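Local coordinates for protein anti-sigma-I factor RsgI2 (Clostridium thermocellum, PDB 4B9P) that probably holds the sigma factor SigI2 inactive until its extracellular family 3 carbohydrate-binding module, the part described here, senses polysaccharides such as cellulose, at residues Glu8-Asn13 with Arg26-Asn31; Trp62-Ser67 with Glu103-Ile108. All coordinates share one frame; numbering follows the deposited sequence. Where two conformers were deposited one is given.

Contact 1. Residues Glu8-Asn13 with Arg26-Asn31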
ATOM      1  N   GLU A   8      -8.092 -10.544  -6.065  1.00 19.63           N
ATOM      2  CA  GLU A   8      -6.906 -11.122  -5.500  1.00 20.13           C
ATOM      3  C   GLU A   8      -5.902  -9.991  -5.349  1.00 18.60           C
ATOM      4  O   GLU A   8      -5.801  -9.142  -6.232  1.00 19.62           O
ATOM      5  CB  GLU A   8      -6.343 -12.230  -6.410  1.00 21.48           C
ATOM      6  CG  GLU A   8      -5.112 -12.870  -5.846  1.00 24.62           C
ATOM      7  CD  GLU A   8      -4.654 -14.053  -6.659  1.00 29.43           C
ATOM      8  OE1 GLU A   8      -5.248 -15.138  -6.482  1.00 35.22           O
ATOM      9  OE2 GLU A   8      -3.698 -13.934  -7.456  1.00 28.00           O
ATOM     10  N   LEU A   9      -5.143  -9.981  -4.255  1.00 18.91           N
ATOM     11  CA  LEU A   9      -4.155  -8.946  -4.024  1.00 17.59           C
ATOM     12  C   LEU A   9      -2.804  -9.636  -3.937  1.00 18.19           C
ATOM     13  O   LEU A   9      -2.611 -10.522  -3.091  1.00 18.75           O
ATOM     14  CB  LEU A   9      -4.500  -8.204  -2.743  1.00 19.10           C
ATOM     15  CG  LEU A   9      -3.748  -6.949  -2.327  1.00 21.99           C
ATOM     16  CD1 LEU A   9      -2.291  -7.213  -1.884  1.00 21.56           C
ATOM     17  CD2 LEU A   9      -3.888  -5.838  -3.346  1.00 24.24           C
ATOM     18  N   GLN A  10      -1.877  -9.234  -4.813  1.00 17.02           N
ATOM     19  CA  GLN A  10      -0.497  -9.701  -4.764  1.00 16.07           C
ATOM     20  C   GLN A  10       0.396  -8.547  -4.352  1.00 16.84           C
ATOM     21  O   GLN A  10       0.087  -7.382  -4.661  1.00 17.52           O
ATOM     22  CB  GLN A  10      -0.033 -10.298  -6.088  1.00 17.86           C
ATOM     23  CG  GLN A  10      -0.873 -11.452  -6.509  1.00 18.49           C
ATOM     24  CD  GLN A  10      -0.346 -12.100  -7.762  1.00 23.03           C
ATOM     25  OE1 GLN A  10       0.704 -11.741  -8.246  1.00 30.84           O
ATOM     26  NE2 GLN A  10      -1.095 -13.044  -8.321  1.00 23.68           N
ATOM     27  N   ALA A  11       1.494  -8.829  -3.666  1.00 16.53           N
ATOM     28  CA  ALA A  11       2.366  -7.740  -3.216  1.00 16.68           C
ATOM     29  C   ALA A  11       3.751  -8.280  -2.922  1.00 16.66           C
ATOM     30  O   ALA A  11       3.951  -9.496  -2.748  1.00 17.35           O
ATOM     31  CB  ALA A  11       1.794  -7.102  -1.960  1.00 17.54           C
ATOM     32  N   TYR A  12       4.717  -7.388  -2.835  1.00 16.13           N
ATOM     33  CA  TYR A  12       5.976  -7.686  -2.212  1.00 16.05           C
ATOM     34  C   TYR A  12       6.619  -6.368  -1.805  1.00 16.84           C
ATOM     35  O   TYR A  12       6.192  -5.290  -2.237  1.00 17.52           O
ATOM     36  CB  TYR A  12       6.905  -8.499  -3.134  1.00 17.42           C
ATOM     37  CG  TYR A  12       7.512  -7.780  -4.304  1.00 18.16           C
ATOM     38  CD1 TYR A  12       6.750  -7.484  -5.436  1.00 19.56           C
ATOM     39  CD2 TYR A  12       8.870  -7.449  -4.323  1.00 20.47           C
ATOM     40  CE1 TYR A  12       7.313  -6.846  -6.549  1.00 21.48           C
ATOM     41  CE2 TYR A  12       9.430  -6.823  -5.422  1.00 22.48           C
ATOM     42  CZ  TYR A  12       8.660  -6.537  -6.533  1.00 23.60           C
ATOM     43  OH  TYR A  12       9.233  -5.911  -7.628  1.00 26.48           O
ATOM     44  N   ASN A  13       7.661  -6.464  -0.969  1.00 16.78           N
ATOM     45  CA  ASN A  13       8.470  -5.311  -0.618  1.00 16.51           C
ATOM     46  C   ASN A  13       9.724  -5.294  -1.451  1.00 16.26           C
ATOM     47  O   ASN A  13      10.484  -6.238  -1.475  1.00 18.42           O
ATOM     48  CB  ASN A  13       8.787  -5.370   0.873  1.00 17.00           C
ATOM     49  CG  ASN A  13       7.590  -5.067   1.700  1.00 15.95           C
ATOM     50  OD1 ASN A  13       6.814  -5.947   2.056  1.00 17.73           O
ATOM     51  ND2 ASN A  13       7.385  -3.795   1.989  1.00 16.87           N
ATOM     52  N   ARG A  26       5.044  -2.922  -3.287  1.00 17.39           N
ATOM     53  CA  ARG A  26       4.562  -3.004  -4.655  1.00 17.95           C
ATOM     54  C   ARG A  26       3.331  -3.888  -4.633  1.00 16.59           C
ATOM     55  O   ARG A  26       3.367  -4.957  -4.011  1.00 18.60           O
ATOM     56  CB  ARG A  26       5.643  -3.576  -5.552  1.00 19.66           C
ATOM     57  CG  ARG A  26       6.834  -2.637  -5.582  1.00 21.93           C
ATOM     58  CD  ARG A  26       7.858  -3.015  -6.568  1.00 25.56           C
ATOM     59  NE  ARG A  26       8.791  -1.906  -6.723  1.00 26.16           N
ATOM     60  CZ  ARG A  26       9.693  -1.855  -7.688  1.00 28.75           C
ATOM     61  NH1 ARG A  26       9.806  -2.863  -8.539  1.00 33.28           N
ATOM     62  NH2 ARG A  26      10.484  -0.806  -7.800  1.00 29.18           N
ATOM     63  N   ILE A  27       2.254  -3.451  -5.294  1.00 16.54           N
ATOM     64  CA  ILE A  27       0.965  -4.094  -5.153  1.00 17.72           C
ATOM     65  C   ILE A  27       0.339  -4.315  -6.516  1.00 17.87           C
ATOM     66  O   ILE A  27       0.445  -3.470  -7.401  1.00 19.14           O
ATOM     67  CB  ILE A  27       0.077  -3.199  -4.259  1.00 20.24           C
ATOM     68  CG1 ILE A  27       0.669  -3.141  -2.820  1.00 21.50           C
ATOM     69  CG2 ILE A  27      -1.330  -3.677  -4.212  1.00 24.15           C
ATOM     70  CD1 ILE A  27       0.099  -2.007  -1.926  1.00 23.15           C
ATOM     71  N   LYS A  28      -0.329  -5.452  -6.667  1.00 18.12           N
ATOM     72  CA  LYS A  28      -1.070  -5.778  -7.876  1.00 18.81           C
ATOM     73  C   LYS A  28      -2.466  -6.209  -7.433  1.00 17.18           C
ATOM     74  O   LYS A  28      -2.599  -7.201  -6.692  1.00 19.61           O
ATOM     75  CB  LYS A  28      -0.352  -6.868  -8.657  1.00 21.10           C
ATOM     76  CG  LYS A  28      -0.939  -7.242  -9.973  1.00 24.38           C
ATOM     77  CD  LYS A  28       0.020  -8.188 -10.741  1.00 26.18           C
ATOM     78  CE  LYS A  28      -0.614  -8.738 -11.982  1.00 33.44           C
ATOM     79  NZ  LYS A  28       0.213  -9.756 -12.696  1.00 35.61           N
ATOM     80  N   LEU A  29      -3.470  -5.450  -7.836  1.00 18.15           N
ATOM     81  CA  LEU A  29      -4.851  -5.762  -7.516  1.00 19.06           C
ATOM     82  C   LEU A  29      -5.507  -6.343  -8.739  1.00 19.26           C
ATOM     83  O   LEU A  29      -5.522  -5.693  -9.801  1.00 20.09           O
ATOM     84  CB  LEU A  29      -5.589  -4.484  -7.169  1.00 20.73           C
ATOM     85  CG  LEU A  29      -7.096  -4.545  -6.982  1.00 22.60           C
ATOM     86  CD1 LEU A  29      -7.442  -5.371  -5.760  1.00 26.58           C
ATOM     87  CD2 LEU A  29      -7.694  -3.135  -6.903  1.00 26.38           C
ATOM     88  N   ILE A  30      -6.031  -7.545  -8.604  1.00 18.79           N
ATOM     89  CA  ILE A  30      -6.570  -8.280  -9.745  1.00 18.97           C
ATOM     90  C   ILE A  30      -8.045  -8.550  -9.553  1.00 18.10           C
ATOM     91  O   ILE A  30      -8.464  -9.004  -8.489  1.00 19.66           O
ATOM     92  CB  ILE A  30      -5.849  -9.640  -9.976  1.00 19.79           C
ATOM     93  CG1 ILE A  30      -4.334  -9.409 -10.045  1.00 23.32           C
ATOM     94  CG2 ILE A  30      -6.390 -10.329 -11.221  1.00 22.39           C
ATOM     95  CD1 ILE A  30      -3.561 -10.412  -9.229  1.00 27.93           C
ATOM     96  N   ASN A  31      -8.842  -8.279 -10.583  1.00 19.04           N
ATOM     97  CA  ASN A  31     -10.243  -8.615 -10.526  1.00 18.41           C
ATOM     98  C   ASN A  31     -10.403 -10.068 -10.991  1.00 20.08           C
ATOM     99  O   ASN A  31     -10.249 -10.389 -12.176  1.00 21.26           O
ATOM    100  CB  ASN A  31     -11.034  -7.658 -11.413  1.00 20.60           C
ATOM    101  CG  ASN A  31     -12.548  -7.860 -11.292  1.00 19.97           C
ATOM    102  OD1 ASN A  31     -12.991  -8.925 -10.832  1.00 20.89           O
ATOM    103  ND2 ASN A  31     -13.329  -6.866 -11.697  1.00 21.10           N
TER
HETATM  104  O   HOH W   1       1.716 -11.789 -10.859  1.00 40.64           O

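Contact 2. Residues Trp62-Ser67 with Glu103-Ile108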
ATOM      1  N   TRP A  62       4.983   4.739 -10.204  1.00 21.62           N
ATOM      2  CA  TRP A  62       4.507   4.194 -11.459  1.00 20.84           C
ATOM      3  C   TRP A  62       3.276   3.361 -11.222  1.00 19.51           C
ATOM      4  O   TRP A  62       3.146   2.708 -10.182  1.00 19.66           O
ATOM      5  CB  TRP A  62       5.571   3.278 -12.075  1.00 23.22           C
ATOM      6  CG  TRP A  62       5.175   2.665 -13.396  1.00 22.96           C
ATOM      7  CD1 TRP A  62       5.346   3.226 -14.622  1.00 25.42           C
ATOM      8  CD2 TRP A  62       4.569   1.395 -13.621  1.00 23.24           C
ATOM      9  NE1 TRP A  62       4.884   2.392 -15.593  1.00 25.86           N
ATOM     10  CE2 TRP A  62       4.392   1.260 -15.020  1.00 25.60           C
ATOM     11  CE3 TRP A  62       4.138   0.367 -12.779  1.00 24.88           C
ATOM     12  CZ2 TRP A  62       3.826   0.136 -15.609  1.00 27.45           C
ATOM     13  CZ3 TRP A  62       3.553  -0.773 -13.383  1.00 24.74           C
ATOM     14  CH2 TRP A  62       3.404  -0.862 -14.777  1.00 27.29           C
ATOM     15  N   SER A  63       2.363   3.371 -12.187  1.00 18.90           N
ATOM     16  CA  SER A  63       1.270   2.390 -12.218  1.00 18.66           C
ATOM     17  C   SER A  63       1.021   2.071 -13.664  1.00 18.70           C
ATOM     18  O   SER A  63       1.273   2.919 -14.532  1.00 18.71           O
ATOM     19  CB  SER A  63       0.027   3.001 -11.610  1.00 18.44           C
ATOM     20  OG  SER A  63      -1.064   2.123 -11.742  1.00 19.53           O
ATOM     21  N   ASN A  64       0.499   0.877 -13.956  1.00 18.57           N
ATOM     22  CA  ASN A  64       0.106   0.556 -15.323  1.00 19.75           C
ATOM     23  C   ASN A  64      -1.068   1.405 -15.805  1.00 20.53           C
ATOM     24  O   ASN A  64      -1.278   1.487 -17.021  1.00 23.30           O
ATOM     25  CB  ASN A  64      -0.193  -0.948 -15.477  1.00 20.09           C
ATOM     26  CG  ASN A  64      -1.403  -1.409 -14.684  1.00 20.37           C
ATOM     27  OD1 ASN A  64      -1.643  -0.947 -13.582  1.00 19.67           O
ATOM     28  ND2 ASN A  64      -2.170  -2.313 -15.248  1.00 24.89           N
ATOM     29  N   ILE A  65      -1.794   2.089 -14.902  1.00 19.25           N
ATOM     30  CA  ILE A  65      -2.844   3.036 -15.330  1.00 19.40           C
ATOM     31  C   ILE A  65      -2.392   4.486 -15.245  1.00 19.89           C
ATOM     32  O   ILE A  65      -3.170   5.397 -15.518  1.00 21.16           O
ATOM     33  CB  ILE A  65      -4.182   2.818 -14.601  1.00 21.54           C
ATOM     34  CG1 ILE A  65      -4.099   3.157 -13.112  1.00 20.39           C
ATOM     35  CG2 ILE A  65      -4.648   1.381 -14.821  1.00 22.55           C
ATOM     36  CD1 ILE A  65      -5.458   3.124 -12.399  1.00 22.17           C
ATOM     37  N   THR A  66      -1.102   4.647 -14.951  1.00 20.32           N
ATOM     38  CA  THR A  66      -0.388   5.921 -14.715  1.00 20.79           C
ATOM     39  C   THR A  66      -0.662   6.499 -13.337  1.00 19.58           C
ATOM     40  O   THR A  66      -1.766   6.404 -12.796  1.00 20.06           O
ATOM     41  CB  THR A  66      -0.515   6.989 -15.830  1.00 20.90           C
ATOM     42  OG1 THR A  66      -1.791   7.667 -15.752  1.00 22.07           O
ATOM     43  CG2 THR A  66      -0.262   6.380 -17.228  1.00 23.57           C
ATOM     44  N   SER A  67       0.360   7.140 -12.788  1.00 19.97           N
ATOM     45  CA  SER A  67       0.307   7.570 -11.399  1.00 20.19           C
ATOM     46  C   SER A  67      -0.733   8.655 -11.134  1.00 18.96           C
ATOM     47  O   SER A  67      -1.194   8.789  -9.996  1.00 20.27           O
ATOM     48  CB  SER A  67       1.705   8.003 -10.954  1.00 21.40           C
ATOM     49  OG  SER A  67       2.085   9.127 -11.700  1.00 24.01           O
ATOM     50  N   GLU A 103      -8.771  -7.998 -15.379  1.00 20.61           N
ATOM     51  CA  GLU A 103      -7.825  -6.899 -15.456  1.00 20.90           C
ATOM     52  C   GLU A 103      -7.171  -6.683 -14.114  1.00 19.59           C
ATOM     53  O   GLU A 103      -7.658  -7.149 -13.089  1.00 19.79           O
ATOM     54  CB  GLU A 103      -8.518  -5.614 -15.927  1.00 22.65           C
ATOM     55  CG  GLU A 103      -9.080  -5.747 -17.327  1.00 27.70           C
ATOM     56  CD  GLU A 103      -9.593  -4.434 -17.878  1.00 35.71           C
ATOM     57  OE1 GLU A 103     -10.098  -3.588 -17.069  1.00 38.65           O
ATOM     58  OE2 GLU A 103      -9.499  -4.271 -19.121  1.00 40.46           O
ATOM     59  N   TYR A 104      -6.068  -5.943 -14.133  1.00 20.01           N
ATOM     60  CA  TYR A 104      -5.361  -5.645 -12.901  1.00 18.58           C
ATOM     61  C   TYR A 104      -4.800  -4.250 -12.893  1.00 18.39           C
ATOM     62  O   TYR A 104      -4.581  -3.642 -13.959  1.00 20.62           O
ATOM     63  CB  TYR A 104      -4.242  -6.680 -12.647  1.00 21.31           C
ATOM     64  CG  TYR A 104      -3.067  -6.484 -13.552  1.00 25.27           C
ATOM     65  CD1 TYR A 104      -2.013  -5.649 -13.199  1.00 24.54           C
ATOM     66  CD2 TYR A 104      -3.007  -7.132 -14.770  1.00 30.47           C
ATOM     67  CE1 TYR A 104      -0.944  -5.453 -14.034  1.00 29.61           C
ATOM     68  CE2 TYR A 104      -1.933  -6.960 -15.611  1.00 33.91           C
ATOM     69  CZ  TYR A 104      -0.904  -6.121 -15.240  1.00 34.20           C
ATOM     70  OH  TYR A 104       0.161  -5.966 -16.090  1.00 38.70           O
ATOM     71  N   VAL A 105      -4.544  -3.752 -11.690  0.62 18.81           N
ATOM     72  CA  VAL A 105      -3.760  -2.534 -11.524  0.62 19.55           C
ATOM     73  C   VAL A 105      -2.514  -2.875 -10.730  0.62 18.12           C
ATOM     74  O   VAL A 105      -2.581  -3.592  -9.719  0.62 17.66           O
ATOM     75  CB  VAL A 105      -4.539  -1.397 -10.796  0.62 19.90           C
ATOM     76  CG1 VAL A 105      -3.622  -0.152 -10.622  0.62 22.01           C
ATOM     77  CG2 VAL A 105      -5.774  -1.051 -11.583  0.62 20.35           C
ATOM     78  N   GLU A 106      -1.385  -2.360 -11.196  1.00 18.59           N
ATOM     79  CA  GLU A 106      -0.112  -2.506 -10.499  1.00 18.37           C
ATOM     80  C   GLU A 106       0.330  -1.113 -10.043  1.00 18.31           C
ATOM     81  O   GLU A 106       0.271  -0.161 -10.820  1.00 18.36           O
ATOM     82  CB  GLU A 106       0.924  -3.124 -11.439  1.00 21.85           C
ATOM     83  CG  GLU A 106       2.265  -3.385 -10.765  1.00 26.09           C
ATOM     84  CD  GLU A 106       3.282  -4.050 -11.692  1.00 29.94           C
ATOM     85  OE1 GLU A 106       2.881  -4.496 -12.801  1.00 35.70           O
ATOM     86  OE2 GLU A 106       4.474  -4.122 -11.312  1.00 31.64           O
ATOM     87  N   ILE A 107       0.770  -1.020  -8.786  1.00 18.08           N
ATOM     88  CA  ILE A 107       1.130   0.255  -8.179  1.00 17.98           C
ATOM     89  C   ILE A 107       2.472   0.103  -7.509  1.00 17.85           C
ATOM     90  O   ILE A 107       2.627  -0.748  -6.621  1.00 19.08           O
ATOM     91  CB  ILE A 107       0.082   0.713  -7.146  1.00 18.17           C
ATOM     92  CG1 ILE A 107      -1.298   0.715  -7.799  1.00 21.19           C
ATOM     93  CG2 ILE A 107       0.439   2.108  -6.608  1.00 19.42           C
ATOM     94  CD1 ILE A 107      -2.392   1.015  -6.892  1.00 26.18           C
ATOM     95  N   ILE A 108       3.423   0.952  -7.897  1.00 18.07           N
ATOM     96  CA  ILE A 108       4.753   0.996  -7.295  1.00 18.67           C
ATOM     97  C   ILE A 108       4.799   2.266  -6.450  1.00 18.47           C
ATOM     98  O   ILE A 108       4.629   3.349  -7.004  1.00 19.96           O
ATOM     99  CB  ILE A 108       5.827   1.029  -8.408  1.00 21.32           C
ATOM    100  CG1 ILE A 108       5.813  -0.278  -9.215  1.00 23.43           C
ATOM    101  CG2 ILE A 108       7.208   1.279  -7.804  1.00 24.36           C
ATOM    102  CD1 ILE A 108       6.865  -0.368 -10.254  1.00 28.55           C
TER

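Contact 1. Residues Glu8-Asn13 with Arg26-Asn31
The ring of Y12 and the guanidinium of R26 are the flat groups that meet here, with planes 72° apart. The two side chains lie side by side and point the same way from neighbouring antiparallel strands of the CBM3 beta-sandwich. R26 CB lies near Y12 CE1, and R26 CD approaches the ring obliquely near CZ. F146 meets the same ring edge-to-face. Beyond CD, R26 NH1 donates to Y12 OH at 3.2 Å, and the hydroxyl sits 28° out of the guanidinium plane. Y12 CG stands between its backbone N and carbonyl carbon (chi1 72°). Six backbone bonds join the strands, two each at E8-I30, Q10-K28 and Y12-R26. A further flat group is the Q10 amide. Its NE2 donates in the amide plane to E8 OE2 at 2.9 Å. I30 CD1 lies 3.7 Å from Q10 NE2, so the methyl packs against the amide end. Q10 OE1 accepts from a water that in turn accepts from K28 NZ, a bridge across the strands. This water and the bond to E8 together hold the amide's rotation. The other face carries L9, A11, I27 and L29 and is buried. L9 and A11 reach I152 of the second sheet. The tightest apolar pair on this face is L9 CD2 against I27 CG2, at 3.5 Å.

Contact 2. Residues Trp62-Ser67 with Glu103-Ile108
N64 reaches across to Y104 and E106 with its amide. From CB, chi1 of 66° sets CG between the backbone N and the carbonyl carbon. CG lies 3.6 Å from E106 N. OD1 accepts from E106 N at 2.8 Å; the bond is straight at the hydrogen, but the donor stands above the carbonyl plane. ND2 donates to Y104 O at 3.0 Å, with that oxygen in the amide plane. The amide thus grips one N-H and one C=O of the facing strand. It is nearly parallel to the Y104 ring, the planes 5° apart, and Y104 CE1 is 3.6 Å from ND2 at an oblique approach. E106 O receives S63 OG at 2.8 Å and, weakly, N64 N. W62 turns its six-membered ring toward E106 and I108. E106 CD meets W62 CZ3 at the ring edge, 3.7 Å away, with the carboxylate turned 80° from the ring. I108 CD1 approaches W62 CE3 obliquely. N64 N lies over one face of the indole, toward the rim. I108 N donates to W62 O in the hydrogen-bonded W62-I108 pair. S63 OG also accepts from I65 N, forming an ST turn. A type I beta turn from S63 to T66 accompanies it as the chain leaves strand 56-63, an outermost strand of its sheet in the CBM3 beta-sandwich.

Contacts 1 and 2 are neighbours in one antiparallel sheet, with centres about 10 Å apart. Strands 25-31 and 104-111 join them. L29 N lies 2.8 Å from V105 O, and I27 O lies 2.8 Å from I107 N; both are probable hydrogen bonds. Side chains also cross this seam. K28 makes a cation-pi contact with Y104, and its CE comes within 3.6 Å of Y104 CD1. The chain closes contact 1 before it opens contact 2. Neither contact includes a residue of the calcium site or of the zinc site at E19 and E126. The side chain of R26 comes within about 4 Å of a bound zinc ion, and that of I108 lies about 8 Å from a zinc ion.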